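Long-range contact in response regulator ChrA (Corynebacterium diphtheriae, PDB 4YN8), which serves as the response regulator of a haem-sensing two-component system and probably binds DNA to regulate transcription: residues P75-Y83 with A92-K103. The protein carries 1 engineered substitution. Numbering follows the deposited sequence.
Sequences PPVLILTTY and AVEAGAMGYLLK. With SO4 (sulfate ion), chain B.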
loop_
_atom_site.group_PDB
_atom_site.type_symbol
_atom_site.label_atom_id
_atom_site.label_comp_id
_atom_site.label_asym_id
_atom_site.label_seq_id
_atom_site.Cartn_x
_atom_site.Cartn_y
_atom_site.Cartn_z
ATOM N N PRO A 75 -5.204 -4.931 21.515
ATOM C CA PRO A 75 -6.502 -4.352 21.169
ATOM C C PRO A 75 -6.683 -4.262 19.669
ATOM O O PRO A 75 -5.715 -4.361 18.946
ATOM C CB PRO A 75 -6.471 -2.958 21.779
ATOM C CG PRO A 75 -5.051 -2.674 22.058
ATOM C CD PRO A 75 -4.284 -3.975 22.161
ATOM N N PRO A 76 -7.926 -4.148 19.222
ATOM C CA PRO A 76 -8.202 -4.009 17.800
ATOM C C PRO A 76 -7.739 -2.652 17.312
ATOM O O PRO A 76 -7.643 -1.698 18.081
ATOM C CB PRO A 76 -9.723 -4.119 17.738
ATOM C CG PRO A 76 -10.214 -3.604 19.011
ATOM C CD PRO A 76 -9.167 -4.089 20.015
ATOM N N VAL A 77 -7.431 -2.592 16.015
ATOM C CA VAL A 77 -6.790 -1.445 15.369
ATOM C C VAL A 77 -7.684 -0.873 14.265
ATOM O O VAL A 77 -8.271 -1.639 13.477
ATOM C CB VAL A 77 -5.478 -1.857 14.733
ATOM C CG1 VAL A 77 -4.811 -0.728 13.937
ATOM C CG2 VAL A 77 -4.572 -2.436 15.814
ATOM N N LEU A 78 -7.830 0.447 14.274
ATOM C CA LEU A 78 -8.424 1.179 13.178
ATOM C C LEU A 78 -7.294 1.913 12.471
ATOM O O LEU A 78 -6.625 2.767 13.081
ATOM C CB LEU A 78 -9.499 2.164 13.697
ATOM C CG LEU A 78 -9.997 3.223 12.725
ATOM C CD1 LEU A 78 -10.697 2.458 11.582
ATOM C CD2 LEU A 78 -10.951 4.138 13.478
ATOM N N ILE A 79 -7.061 1.602 11.178
ATOM C CA ILE A 79 -6.054 2.284 10.383
ATOM C C ILE A 79 -6.700 3.431 9.634
ATOM O O ILE A 79 -7.749 3.253 8.980
ATOM C CB ILE A 79 -5.396 1.326 9.364
ATOM C CG1 ILE A 79 -4.535 0.331 10.101
ATOM C CG2 ILE A 79 -4.593 2.081 8.320
ATOM C CD1 ILE A 79 -3.944 -0.763 9.191
ATOM N N LEU A 80 -6.064 4.586 9.765
ATOM C CA LEU A 80 -6.457 5.820 9.054
ATOM C C LEU A 80 -5.456 6.159 7.993
ATOM O O LEU A 80 -4.236 6.092 8.193
ATOM C CB LEU A 80 -6.608 6.978 9.984
ATOM C CG LEU A 80 -7.575 6.836 11.160
ATOM C CD1 LEU A 80 -7.639 8.095 12.022
ATOM C CD2 LEU A 80 -8.958 6.417 10.761
ATOM N N THR A 81 -5.960 6.545 6.832
ATOM C CA THR A 81 -5.046 6.975 5.790
ATOM C C THR A 81 -5.698 8.056 4.952
ATOM O O THR A 81 -6.726 8.594 5.335
ATOM C CB THR A 81 -4.547 5.766 5.007
ATOM O OG1 THR A 81 -3.372 6.089 4.237
ATOM C CG2 THR A 81 -5.632 5.144 4.149
ATOM N N THR A 82 -5.032 8.437 3.860
ATOM C CA THR A 82 -5.594 9.406 2.906
ATOM C C THR A 82 -5.742 8.733 1.522
ATOM O O THR A 82 -5.033 7.802 1.160
ATOM C CB THR A 82 -4.735 10.683 2.784
ATOM O OG1 THR A 82 -3.448 10.397 2.252
ATOM C CG2 THR A 82 -4.511 11.316 4.150
ATOM N N TYR A 83 -6.667 9.235 0.763
ATOM C CA TYR A 83 -6.996 8.583 -0.517
ATOM C C TYR A 83 -5.829 8.597 -1.489
ATOM O O TYR A 83 -5.735 7.716 -2.351
ATOM C CB TYR A 83 -8.250 9.217 -1.113
ATOM C CG TYR A 83 -8.024 10.544 -1.791
ATOM C CD1 TYR A 83 -8.066 11.737 -1.071
ATOM C CD2 TYR A 83 -7.732 10.601 -3.160
ATOM C CE1 TYR A 83 -7.854 12.948 -1.694
ATOM C CE2 TYR A 83 -7.529 11.831 -3.786
ATOM C CZ TYR A 83 -7.569 12.995 -3.043
ATOM O OH TYR A 83 -7.381 14.232 -3.676
ATOM N N ALA A 92 -0.966 -2.330 4.022
ATOM C CA ALA A 92 -1.808 -1.953 5.167
ATOM C C ALA A 92 -3.110 -2.728 5.179
ATOM O O ALA A 92 -3.546 -3.243 6.224
ATOM C CB ALA A 92 -2.083 -0.446 5.220
ATOM N N VAL A 93 -3.733 -2.847 3.999
ATOM C CA VAL A 93 -4.972 -3.616 3.902
ATOM C C VAL A 93 -4.684 -5.116 4.152
ATOM O O VAL A 93 -5.446 -5.824 4.852
ATOM C CB VAL A 93 -5.686 -3.328 2.569
ATOM C CG1 VAL A 93 -6.884 -4.271 2.346
ATOM C CG2 VAL A 93 -6.169 -1.868 2.554
ATOM N N GLU A 94 -3.587 -5.600 3.612
ATOM C CA GLU A 94 -3.195 -7.013 3.820
ATOM C C GLU A 94 -2.905 -7.349 5.261
ATOM O O GLU A 94 -3.022 -8.509 5.663
ATOM C CB GLU A 94 -1.999 -7.368 2.972
ATOM C CG GLU A 94 -2.386 -7.439 1.491
ATOM C CD GLU A 94 -1.200 -7.695 0.567
ATOM O OE1 GLU A 94 -0.069 -7.227 0.873
ATOM O OE2 GLU A 94 -1.418 -8.363 -0.481
ATOM N N ALA A 95 -2.583 -6.358 6.048
ATOM C CA ALA A 95 -2.319 -6.590 7.474
ATOM C C ALA A 95 -3.548 -6.979 8.251
ATOM O O ALA A 95 -3.435 -7.513 9.381
ATOM C CB ALA A 95 -1.631 -5.404 8.092
ATOM N N GLY A 96 -4.740 -6.715 7.722
ATOM C CA GLY A 96 -5.956 -7.162 8.387
ATOM C C GLY A 96 -6.331 -6.494 9.683
ATOM O O GLY A 96 -6.782 -7.159 10.669
ATOM N N ALA A 97 -6.184 -5.172 9.730
ATOM C CA ALA A 97 -6.724 -4.405 10.840
ATOM C C ALA A 97 -8.240 -4.582 10.898
ATOM O O ALA A 97 -8.875 -4.790 9.881
ATOM C CB ALA A 97 -6.405 -2.951 10.662
ATOM N N MET A 98 -8.791 -4.461 12.090
ATOM C CA MET A 98 -10.234 -4.516 12.303
ATOM C C MET A 98 -10.942 -3.497 11.424
ATOM O O MET A 98 -11.930 -3.853 10.747
ATOM C CB MET A 98 -10.571 -4.315 13.768
ATOM C CG MET A 98 -12.017 -4.425 14.164
ATOM S SD MET A 98 -12.743 -6.056 13.851
ATOM C CE MET A 98 -11.669 -7.121 14.749
ATOM N N GLY A 99 -10.433 -2.255 11.398
ATOM C CA GLY A 99 -11.064 -1.209 10.589
ATOM C C GLY A 99 -10.111 -0.375 9.783
ATOM O O GLY A 99 -8.915 -0.291 10.100
ATOM N N TYR A 100 -10.661 0.258 8.750
ATOM C CA TYR A 100 -9.926 1.150 7.861
ATOM C C TYR A 100 -10.880 2.319 7.576
ATOM O O TYR A 100 -12.076 2.100 7.323
ATOM C CB TYR A 100 -9.610 0.482 6.504
ATOM C CG TYR A 100 -8.664 -0.676 6.613
ATOM C CD1 TYR A 100 -9.106 -1.946 6.946
ATOM C CD2 TYR A 100 -7.344 -0.463 6.471
ATOM C CE1 TYR A 100 -8.220 -2.968 7.159
ATOM C CE2 TYR A 100 -6.423 -1.505 6.586
ATOM C CZ TYR A 100 -6.877 -2.733 6.963
ATOM O OH TYR A 100 -5.961 -3.727 7.135
ATOM N N LEU A 101 -10.327 3.514 7.562
ATOM C CA LEU A 101 -11.099 4.734 7.263
ATOM C C LEU A 101 -10.178 5.787 6.735
ATOM O O LEU A 101 -8.980 5.782 7.032
ATOM C CB LEU A 101 -11.793 5.241 8.533
ATOM C CG LEU A 101 -12.937 6.230 8.301
ATOM C CD1 LEU A 101 -14.156 5.562 7.718
ATOM C CD2 LEU A 101 -13.286 6.938 9.633
ATOM N N LEU A 102 -10.694 6.705 5.917
ATOM C CA LEU A 102 -9.900 7.850 5.552
ATOM C C LEU A 102 -9.926 8.939 6.601
ATOM O O LEU A 102 -10.920 9.147 7.259
ATOM C CB LEU A 102 -10.331 8.445 4.209
ATOM C CG LEU A 102 -10.234 7.520 3.004
ATOM C CD1 LEU A 102 -10.689 8.267 1.748
ATOM C CD2 LEU A 102 -8.846 6.999 2.836
ATOM N N LYS A 103 -8.832 9.669 6.718
ATOM C CA LYS A 103 -8.707 10.709 7.775
ATOM C C LYS A 103 -9.643 11.878 7.633
ATOM O O LYS A 103 -9.975 12.496 8.641
ATOM C CB LYS A 103 -7.301 11.264 7.856
ATOM C CG LYS A 103 -6.271 10.271 8.312
ATOM C CD LYS A 103 -4.853 10.838 8.358
ATOM C CE LYS A 103 -3.887 9.754 8.779
ATOM N NZ LYS A 103 -2.558 10.131 8.352
HETATM S S SO4 B . -0.865 7.745 5.976
HETATM O O1 SO4 B . -1.748 8.918 5.850
HETATM O O2 SO4 B . -0.195 7.514 4.694
HETATM O O3 SO4 B . 0.211 7.813 6.996
HETATM O O4 SO4 B . -1.691 6.503 6.328
HETATM O O HOH W 1 -7.061 -5.130 14.523
#
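Ile79 and Tyr100 run alongside each other on neighbouring parallel strands of a CheY-like receiver domain, where strand 77-81, helix 89-94 and strand 99-102 illustrate the beta-alpha-beta crossover. With CG1 turned opposite the carbonyl carbon (chi1 -70°), Ile79 sends CD1 to Ala97 CB at 3.6 Å and obliquely to Tyr100 CE2 at 3.7 Å. On the sheet's other face, Leu78 CD1 presses on the Gly99 backbone, 3.4 Å from Gly99 C, and Leu80 CD2 packs against Leu101 CB. Five backbone hydrogen bonds join the two segments, running from Gly99 N to Val77 O at one end to Lys103 N to Thr81 O, 2.7 Å, at the other. Farther out, the Tyr100 hydroxyl ties crossover to strand: OH donates to Ala92 O at 2.6 Å, in the plane of the ring, and accepts from Ala97 N at 3.0 Å, which helps to hold the ring beside Ile79. Helix 107-119 covers Leu78, while helix 62-72 meets Val77, Ile79 and Ala97. At the carboxyl ends of the strands lies the magnesium site of Asp12, His14 and Asp54. There the extended Lys103 chain brings NZ into hydrogen bonds with Asp54 OD1 and, at 2.9 Å, with O1 of a sulfate, probably from the crystallisation liquor, whose O4 accepts from Thr81 OG1 at 2.7 Å.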